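Local coordinates for protein hydrolase, isochorismatase family (Pseudomonas putida, PDB 4L08) that probably hydrolyses maleamate to maleate and ammonia as an amidase of the isochorismatase family, and here holds the product maleate in its active site, at residues P22-V27 and V140-T145; V26-Y31 and I66-A71; F33-Y38 and G95-E100. The protein carries 1 engineered substitution. All coordinates share one frame; numbering follows the deposited sequence.

Contact 1 (P22-V27 and V140-T145); sequences PAIIVV and VVTGAT. With MAE (maleic acid), chain I.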
loop_
_atom_site.group_PDB
_atom_site.type_symbol
_atom_site.label_atom_id
_atom_site.label_comp_id
_atom_site.label_asym_id
_atom_site.label_seq_id
_atom_site.Cartn_x
_atom_site.Cartn_y
_atom_site.Cartn_z
ATOM N N PRO A 22 -10.725 19.126 -7.424
ATOM C CA PRO A 22 -9.813 18.634 -6.398
ATOM C C PRO A 22 -10.493 18.366 -5.067
ATOM O O PRO A 22 -11.531 18.951 -4.762
ATOM C CB PRO A 22 -8.793 19.776 -6.244
ATOM C CG PRO A 22 -9.147 20.796 -7.281
ATOM C CD PRO A 22 -10.591 20.579 -7.600
ATOM N N ALA A 23 -9.900 17.464 -4.294
ATOM C CA ALA A 23 -10.301 17.201 -2.921
ATOM C C ALA A 23 -9.035 17.027 -2.106
ATOM O O ALA A 23 -8.031 16.518 -2.608
ATOM C CB ALA A 23 -11.157 15.952 -2.842
ATOM N N ILE A 24 -9.068 17.465 -0.857
ATOM C CA ILE A 24 -7.915 17.290 0.018
ATOM C C ILE A 24 -8.212 16.234 1.078
ATOM O O ILE A 24 -9.241 16.290 1.754
ATOM C CB ILE A 24 -7.397 18.633 0.608
ATOM C CG1 ILE A 24 -6.727 18.434 1.970
ATOM C CG2 ILE A 24 -8.508 19.658 0.717
ATOM C CD1 ILE A 24 -5.285 17.985 1.888
ATOM N N ILE A 25 -7.311 15.260 1.183
ATOM C CA ILE A 25 -7.428 14.188 2.165
ATOM C C ILE A 25 -6.352 14.339 3.228
ATOM O O ILE A 25 -5.158 14.259 2.932
ATOM C CB ILE A 25 -7.301 12.796 1.517
ATOM C CG1 ILE A 25 -8.302 12.647 0.368
ATOM C CG2 ILE A 25 -7.492 11.703 2.564
ATOM C CD1 ILE A 25 -7.958 11.529 -0.592
ATOM N N VAL A 26 -6.786 14.556 4.464
ATOM C CA VAL A 26 -5.866 14.694 5.588
ATOM C C VAL A 26 -5.816 13.376 6.352
ATOM O O VAL A 26 -6.788 12.982 7.006
ATOM C CB VAL A 26 -6.269 15.859 6.514
ATOM C CG1 VAL A 26 -5.178 16.135 7.537
ATOM C CG2 VAL A 26 -6.552 17.113 5.697
ATOM N N VAL A 27 -4.677 12.696 6.259
ATOM C CA VAL A 27 -4.553 11.336 6.773
ATOM C C VAL A 27 -3.981 11.283 8.187
ATOM O O VAL A 27 -2.838 11.689 8.424
ATOM C CB VAL A 27 -3.710 10.438 5.836
ATOM C CG1 VAL A 27 -3.846 8.983 6.247
ATOM C CG2 VAL A 27 -4.152 10.599 4.386
ATOM N N VAL A 140 -5.304 15.649 -3.297
ATOM C CA VAL A 140 -4.047 16.012 -2.652
ATOM C C VAL A 140 -4.005 15.353 -1.276
ATOM O O VAL A 140 -4.847 15.619 -0.417
ATOM C CB VAL A 140 -3.774 17.550 -2.646
ATOM C CG1 VAL A 140 -5.073 18.352 -2.776
ATOM C CG2 VAL A 140 -2.975 17.987 -1.415
ATOM N N VAL A 141 -3.035 14.458 -1.105
ATOM C CA VAL A 141 -2.903 13.653 0.107
ATOM C C VAL A 141 -1.871 14.275 1.039
ATOM O O VAL A 141 -0.749 14.575 0.633
ATOM C CB VAL A 141 -2.526 12.183 -0.212
ATOM C CG1 VAL A 141 -2.466 11.342 1.056
ATOM C CG2 VAL A 141 -3.514 11.570 -1.197
ATOM N N THR A 142 -2.282 14.475 2.287
ATOM C CA THR A 142 -1.437 15.032 3.340
ATOM C C THR A 142 -1.583 14.149 4.575
ATOM O O THR A 142 -2.551 13.398 4.682
ATOM C CB THR A 142 -1.884 16.463 3.712
ATOM O OG1 THR A 142 -3.245 16.444 4.166
ATOM C CG2 THR A 142 -1.769 17.408 2.518
ATOM N N GLY A 143 -0.640 14.233 5.507
ATOM C CA GLY A 143 -0.822 13.573 6.796
ATOM C C GLY A 143 0.358 12.834 7.393
ATOM O O GLY A 143 1.516 13.160 7.129
ATOM N N ALA A 144 0.042 11.834 8.211
ATOM C CA ALA A 144 1.034 11.014 8.891
ATOM C C ALA A 144 0.527 9.571 9.007
ATOM O O ALA A 144 -0.668 9.353 9.199
ATOM C CB ALA A 144 1.332 11.587 10.269
ATOM N N THR A 145 1.415 8.583 8.875
ATOM C CA THR A 145 2.827 8.799 8.558
ATOM C C THR A 145 3.075 8.531 7.080
ATOM O O THR A 145 2.345 7.760 6.448
ATOM C CB THR A 145 3.758 7.917 9.414
ATOM O OG1 THR A 145 3.520 6.536 9.121
ATOM C CG2 THR A 145 3.525 8.158 10.900
HETATM C C1 MAE I . 1.427 3.410 10.280
HETATM O O1 MAE I . 2.444 4.068 10.615
HETATM O O2 MAE I . 1.409 2.650 9.281
HETATM C C2 MAE I . 0.196 3.523 11.095
HETATM C C3 MAE I . -0.598 4.596 11.119
HETATM C C4 MAE I . -0.383 5.843 10.351
HETATM O O3 MAE I . 0.553 5.947 9.528
HETATM O O4 MAE I . -1.171 6.794 10.551
#
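A23 O accepts a hydrogen bond from V140 N at 2.9 Å. This bond opens the pairing of two parallel strands, whose axes differ in direction by 15°. I25 N bonds to V140 O, and T142 N returns a bond to I25 O at 3.0 Å. V27 N then bonds to T142 O, and A144 N to V27 O. The other edge of strand 22-27 is used too: I24 and V26 bond there to strand 65-70. G143 sits beside V27. Its positive phi is a backbone state open mainly to glycine, and its CA makes a CA-H...O contact with V27 O.

One side chain joins the backbone bonding. T142 OG1 lies between its own backbone N and carbonyl carbon (chi1 59°). From there it donates to I25 O at 3.2 Å, from above the carbonyl plane. Two donors of one residue thus grip I25 O.

The apolar contacts fall on two faces. On one face I24 CD1 meets V140 CG2 at 4.0 Å. The I24 side chain crosses T142 at about a right angle, and CD1 also lies against T142 CG2. C55 and A58 of helix 45-60 cover I24 here. On the other face V27 CG2 packs on V141 CG1 at 3.8 Å. V150 and V154 of helix 146-159 cover V141.

The maleate is held at the end of strand 138-144. A cis peptide bond precedes T145. T145 N donates to O3 of the maleate at 2.8 Å and 171°. T145 OG1 is 3.1 Å from both O3 and O1 of the maleate, and its single proton could serve either. The maleate also accepts a bond from A149 N, at the engineered position. A largely apolar pairing held by backbone bonds and one threonine hydroxyl thus ends in polar groups. The N atoms of T145 and A149 meet the maleate, consistent with the oxyanion hole of this family.

Contact 2 (V26-Y31 and I66-A71); sequences VVDFSY and IFTTIA. With MAE (maleic acid), chain I.
V26 N donates to I66 O at 2.8 Å, and V26 O accepts T68 N at 2.9 Å. Just past the strand, D28 N adds a bent bond to T68 O, 2.9 Å at 132°. T68 OG1 adds at most a weak bond to V26 O. It also has a bond with S121 OG.

D28 OD2 is the oxygen on the ligand side; OD1 lies over the start of I70. The strongest partner of D28 is K116, which forms a salt bridge to OD2. OD2 also lies 3.0 Å from O4 of the maleate. With CG anti to its own carbonyl carbon (chi1 -65°), D28 swings across the I70 side chain. I70 CG1 lies 3.4 Å from D28 OD1. I70 CD1 reaches past the carboxylate to within 3.9 Å of maleate C3, so an apolar branch borders the maleate beside the acid.

V26 and F67 lie side by side and point the same way. V26 CG2 sits over one face of the F67 ring, 4.1 Å from its centroid and 27° off the normal, a CH-pi contact. Further along, S30 CB rests against T69 OG1 at 3.6 Å. That hydroxyl is bonded to V99 O.

Neighbouring parallel strands end here at the C-terminal edge of the sheet, where an alpha/beta fold of the isochorismatase type carries its active site. D28 and the engineered position A149 border the maleate, and K116 stands behind D28 through its salt bridge. This is consistent with the Asp-Lys-Cys triad of the family, whose cysteine is replaced here.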
loop_
_atom_site.group_PDB
_atom_site.type_symbol
_atom_site.label_atom_id
_atom_site.label_comp_id
_atom_site.label_asym_id
_atom_site.label_seq_id
_atom_site.Cartn_x
_atom_site.Cartn_y
_atom_site.Cartn_z
ATOM N N VAL A 26 -6.786 14.556 4.464
ATOM C CA VAL A 26 -5.866 14.694 5.588
ATOM C C VAL A 26 -5.816 13.376 6.352
ATOM O O VAL A 26 -6.788 12.982 7.006
ATOM C CB VAL A 26 -6.269 15.859 6.514
ATOM C CG1 VAL A 26 -5.178 16.135 7.537
ATOM C CG2 VAL A 26 -6.552 17.113 5.697
ATOM N N VAL A 27 -4.677 12.696 6.259
ATOM C CA VAL A 27 -4.553 11.336 6.773
ATOM C C VAL A 27 -3.981 11.283 8.187
ATOM O O VAL A 27 -2.838 11.689 8.424
ATOM C CB VAL A 27 -3.710 10.438 5.836
ATOM C CG1 VAL A 27 -3.846 8.983 6.247
ATOM C CG2 VAL A 27 -4.152 10.599 4.386
ATOM N N ASP A 28 -4.800 10.785 9.113
ATOM C CA ASP A 28 -4.389 10.499 10.493
ATOM C C ASP A 28 -3.569 11.599 11.173
ATOM O O ASP A 28 -2.524 11.330 11.768
ATOM C CB ASP A 28 -3.636 9.162 10.569
ATOM C CG ASP A 28 -4.512 7.966 10.217
ATOM O OD1 ASP A 28 -5.710 7.955 10.580
ATOM O OD2 ASP A 28 -3.991 7.027 9.581
ATOM N N PHE A 29 -4.046 12.836 11.072
ATOM C CA PHE A 29 -3.494 13.930 11.863
ATOM C C PHE A 29 -4.268 14.067 13.174
ATOM O O PHE A 29 -4.676 15.166 13.561
ATOM C CB PHE A 29 -3.506 15.249 11.083
ATOM C CG PHE A 29 -2.217 15.552 10.364
ATOM C CD1 PHE A 29 -1.005 15.042 10.822
ATOM C CD2 PHE A 29 -2.210 16.383 9.252
ATOM C CE1 PHE A 29 0.182 15.331 10.164
ATOM C CE2 PHE A 29 -1.026 16.678 8.592
ATOM C CZ PHE A 29 0.172 16.152 9.047
ATOM N N SER A 30 -4.484 12.934 13.838
ATOM C CA SER A 30 -5.091 12.916 15.161
ATOM C C SER A 30 -4.003 13.063 16.225
ATOM O O SER A 30 -2.812 12.990 15.913
ATOM C CB SER A 30 -5.895 11.631 15.367
ATOM O OG SER A 30 -5.086 10.483 15.189
ATOM N N TYR A 31 -4.413 13.275 17.475
ATOM C CA TYR A 31 -3.465 13.481 18.574
ATOM C C TYR A 31 -2.530 12.295 18.793
ATOM O O TYR A 31 -1.363 12.478 19.154
ATOM C CB TYR A 31 -4.191 13.849 19.870
ATOM C CG TYR A 31 -4.769 15.249 19.858
ATOM C CD1 TYR A 31 -3.942 16.366 19.690
ATOM C CD2 TYR A 31 -6.143 15.462 20.020
ATOM C CE1 TYR A 31 -4.466 17.650 19.676
ATOM C CE2 TYR A 31 -6.676 16.744 20.009
ATOM C CZ TYR A 31 -5.834 17.831 19.834
ATOM O OH TYR A 31 -6.355 19.103 19.817
ATOM N N ILE A 66 -11.553 16.217 3.531
ATOM C CA ILE A 66 -11.887 15.014 4.275
ATOM C C ILE A 66 -10.716 14.583 5.156
ATOM O O ILE A 66 -9.599 14.392 4.673
ATOM C CB ILE A 66 -12.327 13.876 3.326
ATOM C CG1 ILE A 66 -13.529 14.321 2.487
ATOM C CG2 ILE A 66 -12.664 12.613 4.109
ATOM C CD1 ILE A 66 -13.631 13.646 1.137
ATOM N N PHE A 67 -10.989 14.456 6.451
ATOM C CA PHE A 67 -10.015 13.983 7.425
ATOM C C PHE A 67 -10.258 12.506 7.701
ATOM O O PHE A 67 -11.399 12.040 7.639
ATOM C CB PHE A 67 -10.155 14.758 8.735
ATOM C CG PHE A 67 -9.819 16.216 8.624
ATOM C CD1 PHE A 67 -10.762 17.132 8.170
ATOM C CD2 PHE A 67 -8.565 16.680 8.995
ATOM C CE1 PHE A 67 -10.454 18.480 8.074
ATOM C CE2 PHE A 67 -8.249 18.026 8.897
ATOM C CZ PHE A 67 -9.197 18.928 8.438
ATOM N N THR A 68 -9.191 11.771 8.008
ATOM C CA THR A 68 -9.315 10.359 8.371
ATOM C C THR A 68 -8.626 10.070 9.700
ATOM O O THR A 68 -7.551 10.598 9.977
ATOM C CB THR A 68 -8.723 9.422 7.298
ATOM O OG1 THR A 68 -7.335 9.719 7.123
ATOM C CG2 THR A 68 -9.434 9.588 5.967
ATOM N N THR A 69 -9.253 9.231 10.518
ATOM C CA THR A 69 -8.654 8.797 11.774
ATOM C C THR A 69 -8.775 7.287 11.971
ATOM O O THR A 69 -9.681 6.638 11.435
ATOM C CB THR A 69 -9.233 9.552 12.995
ATOM O OG1 THR A 69 -8.411 9.311 14.146
ATOM C CG2 THR A 69 -10.677 9.126 13.295
ATOM N N ILE A 70 -7.839 6.734 12.734
ATOM C CA ILE A 70 -7.895 5.337 13.130
ATOM C C ILE A 70 -8.497 5.284 14.529
ATOM O O ILE A 70 -8.038 5.978 15.436
ATOM C CB ILE A 70 -6.498 4.674 13.097
ATOM C CG1 ILE A 70 -5.869 4.804 11.707
ATOM C CG2 ILE A 70 -6.591 3.210 13.485
ATOM C CD1 ILE A 70 -4.415 4.374 11.622
ATOM N N ALA A 71 -9.546 4.481 14.684
ATOM C CA ALA A 71 -10.237 4.331 15.962
ATOM C C ALA A 71 -10.777 2.915 16.107
ATOM O O ALA A 71 -11.294 2.337 15.146
ATOM C CB ALA A 71 -11.365 5.344 16.080
HETATM C C1 MAE I . 1.427 3.410 10.280
HETATM O O1 MAE I . 2.444 4.068 10.615
HETATM O O2 MAE I . 1.409 2.650 9.281
HETATM C C2 MAE I . 0.196 3.523 11.095
HETATM C C3 MAE I . -0.598 4.596 11.119
HETATM C C4 MAE I . -0.383 5.843 10.351
HETATM O O3 MAE I . 0.553 5.947 9.528
HETATM O O4 MAE I . -1.171 6.794 10.551
#

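Contact 3 (F33-Y38 and G95-E100); sequences FTDLQY and GSRLVE. With MAE (maleic acid), chain I.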
loop_
_atom_site.group_PDB
_atom_site.type_symbol
_atom_site.label_atom_id
_atom_site.label_comp_id
_atom_site.label_asym_id
_atom_site.label_seq_id
_atom_site.Cartn_x
_atom_site.Cartn_y
_atom_site.Cartn_z
ATOM N N PHE A 33 -1.020 10.622 16.671
ATOM C CA PHE A 33 0.096 10.682 15.720
ATOM C C PHE A 33 0.837 12.028 15.668
ATOM O O PHE A 33 1.840 12.155 14.962
ATOM C CB PHE A 33 -0.390 10.307 14.316
ATOM C CG PHE A 33 -0.968 8.924 14.225
ATOM C CD1 PHE A 33 -0.137 7.806 14.199
ATOM C CD2 PHE A 33 -2.344 8.736 14.156
ATOM C CE1 PHE A 33 -0.670 6.530 14.118
ATOM C CE2 PHE A 33 -2.882 7.461 14.070
ATOM C CZ PHE A 33 -2.044 6.357 14.052
ATOM N N THR A 34 0.350 13.019 16.416
ATOM C CA THR A 34 0.869 14.391 16.338
ATOM C C THR A 34 1.276 14.989 17.692
ATOM O O THR A 34 1.964 16.009 17.735
ATOM C CB THR A 34 -0.155 15.341 15.681
ATOM O OG1 THR A 34 -1.356 15.367 16.465
ATOM C CG2 THR A 34 -0.487 14.892 14.267
ATOM N N ASP A 35 0.838 14.365 18.786
ATOM C CA ASP A 35 1.161 14.827 20.138
ATOM C C ASP A 35 2.212 13.930 20.796
ATOM O O ASP A 35 1.942 12.766 21.110
ATOM C CB ASP A 35 -0.109 14.893 20.999
ATOM C CG ASP A 35 0.119 15.557 22.359
ATOM O OD1 ASP A 35 1.278 15.644 22.830
ATOM O OD2 ASP A 35 -0.883 15.984 22.968
ATOM N N LEU A 36 3.392 14.500 21.035
ATOM C CA LEU A 36 4.565 13.747 21.500
ATOM C C LEU A 36 4.422 13.032 22.852
ATOM O O LEU A 36 5.245 12.175 23.185
ATOM C CB LEU A 36 5.815 14.637 21.495
ATOM C CG LEU A 36 6.286 15.195 20.142
ATOM C CD1 LEU A 36 7.446 16.161 20.337
ATOM C CD2 LEU A 36 6.661 14.093 19.157
ATOM N N GLN A 37 3.388 13.366 23.623
ATOM C CA GLN A 37 3.147 12.675 24.895
ATOM C C GLN A 37 2.791 11.191 24.691
ATOM O O GLN A 37 2.952 10.378 25.605
ATOM C CB GLN A 37 2.081 13.393 25.736
ATOM C CG GLN A 37 0.649 13.242 25.236
ATOM C CD GLN A 37 -0.384 13.541 26.309
ATOM O OE1 GLN A 37 -0.358 12.957 27.393
ATOM N NE2 GLN A 37 -1.302 14.449 26.005
ATOM N N TYR A 38 2.315 10.854 23.492
ATOM C CA TYR A 38 2.015 9.470 23.123
ATOM C C TYR A 38 3.162 8.877 22.309
ATOM O O TYR A 38 3.659 9.523 21.386
ATOM C CB TYR A 38 0.717 9.389 22.315
ATOM C CG TYR A 38 -0.441 10.159 22.906
ATOM C CD1 TYR A 38 -0.982 9.808 24.143
ATOM C CD2 TYR A 38 -1.009 11.232 22.215
ATOM C CE1 TYR A 38 -2.049 10.512 24.682
ATOM C CE2 TYR A 38 -2.078 11.939 22.744
ATOM C CZ TYR A 38 -2.593 11.576 23.975
ATOM O OH TYR A 38 -3.653 12.276 24.502
ATOM N N GLY A 95 -13.639 7.289 21.870
ATOM C CA GLY A 95 -13.890 8.055 23.087
ATOM C C GLY A 95 -12.662 8.645 23.753
ATOM O O GLY A 95 -12.789 9.427 24.697
ATOM N N SER A 96 -11.475 8.274 23.276
ATOM C CA SER A 96 -10.226 8.779 23.846
ATOM C C SER A 96 -9.717 10.009 23.095
ATOM O O SER A 96 -10.182 10.311 21.994
ATOM C CB SER A 96 -9.153 7.683 23.874
ATOM O OG SER A 96 -8.578 7.483 22.591
ATOM N N ARG A 97 -8.762 10.710 23.703
ATOM C CA ARG A 97 -8.161 11.904 23.109
ATOM C C ARG A 97 -7.287 11.555 21.893
ATOM O O ARG A 97 -7.141 12.360 20.969
ATOM C CB ARG A 97 -7.343 12.654 24.163
ATOM C CG ARG A 97 -7.027 14.090 23.786
ATOM C CD ARG A 97 -6.051 14.739 24.750
ATOM N NE ARG A 97 -5.494 15.950 24.159
ATOM C CZ ARG A 97 -4.270 16.050 23.647
ATOM N NH1 ARG A 97 -3.867 17.199 23.123
ATOM N NH2 ARG A 97 -3.443 15.012 23.665
ATOM N N LEU A 98 -6.727 10.346 21.909
ATOM C CA LEU A 98 -5.853 9.827 20.850
ATOM C C LEU A 98 -6.501 9.894 19.464
ATOM O O LEU A 98 -5.831 10.132 18.456
ATOM C CB LEU A 98 -5.496 8.363 21.153
ATOM C CG LEU A 98 -4.553 7.873 22.271
ATOM C CD1 LEU A 98 -3.095 8.122 21.916
ATOM C CD2 LEU A 98 -4.875 8.412 23.662
ATOM N N VAL A 99 -7.814 9.680 19.442
ATOM C CA VAL A 99 -8.607 9.549 18.221
ATOM C C VAL A 99 -9.001 10.890 17.597
ATOM O O VAL A 99 -9.079 11.011 16.371
ATOM C CB VAL A 99 -9.855 8.678 18.511
ATOM C CG1 VAL A 99 -10.990 8.937 17.523
ATOM C CG2 VAL A 99 -9.464 7.205 18.522
ATOM N N GLU A 100 -9.244 11.889 18.442
ATOM C CA GLU A 100 -9.672 13.214 17.991
ATOM C C GLU A 100 -8.646 13.871 17.070
ATOM O O GLU A 100 -7.439 13.761 17.292
ATOM C CB GLU A 100 -9.968 14.126 19.190
ATOM C CG GLU A 100 -11.132 13.678 20.071
ATOM C CD GLU A 100 -12.465 13.619 19.329
ATOM O OE1 GLU A 100 -12.893 14.650 18.763
ATOM O OE2 GLU A 100 -13.092 12.537 19.321
HETATM C C1 MAE I . 1.427 3.410 10.280
HETATM O O1 MAE I . 2.444 4.068 10.615
HETATM O O2 MAE I . 1.409 2.650 9.281
HETATM C C2 MAE I . 0.196 3.523 11.095
HETATM C C3 MAE I . -0.598 4.596 11.119
HETATM C C4 MAE I . -0.383 5.843 10.351
HETATM O O3 MAE I . 0.553 5.947 9.528
HETATM O O4 MAE I . -1.171 6.794 10.551
#
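D35 and Y38, which meet R97 and L98, are the ends of a type I beta turn, while R97 to V99 have helical backbone angles without the regular bonds. D35 OD1 also accepts Q37 N, forming an Asx turn.

D35 and R97 make a salt bridge. R97 NH2 donates to D35 OD2 at 2.8 Å, on the anti side and tilted well out of the carboxylate plane, and NH1 adds a weak bond to the same OD2. The two flat groups stand nearly perpendicular, 84° apart. R97 NH2 also donates to Y38 OH at 2.9 Å, in the guanidinium plane. The extended arginine chain, with CG anti to the backbone N (chi1 -163°), carries it across to both acceptors.

The Y38 ring is sandwiched. L98 CD1 sits over its centre, 3.5 Å from the centroid and 14° off the normal. Q37 CG covers the opposite face.

F33 lies deeper, with one ring face toward O4 of the maleate. R97 also makes a cation-pi contact with Y31. L98 bonds through its backbone to G32. The surface loop between helix 82-85 and strand 112-116 is thus tied to the short, weakly bonded helix 31-34 and the turn after it.

How the contacts relate
Contacts 1 and 2 are buried and share strand 22-27, including V26 and V27. They pair its two edges with strands 138-144 and 65-70 by parallel backbone bonds, backed by aliphatic or aromatic packing. Contact 3 lies on the surface, its centre about 17 Å from the centre of the chain. It has no strand pairing and relies on a salt bridge, a tyrosine hydroxyl and a leucine on a ring. Contacts 1 and 2 meet through I24 O and I66 N, contacts 2 and 3 through T69 with V99 and Y31 with E100; contacts 1 and 3 do not touch. All three reach the maleate: contact 1 through A144 and T145, contact 2 through D28 and I70, contact 3 through F33.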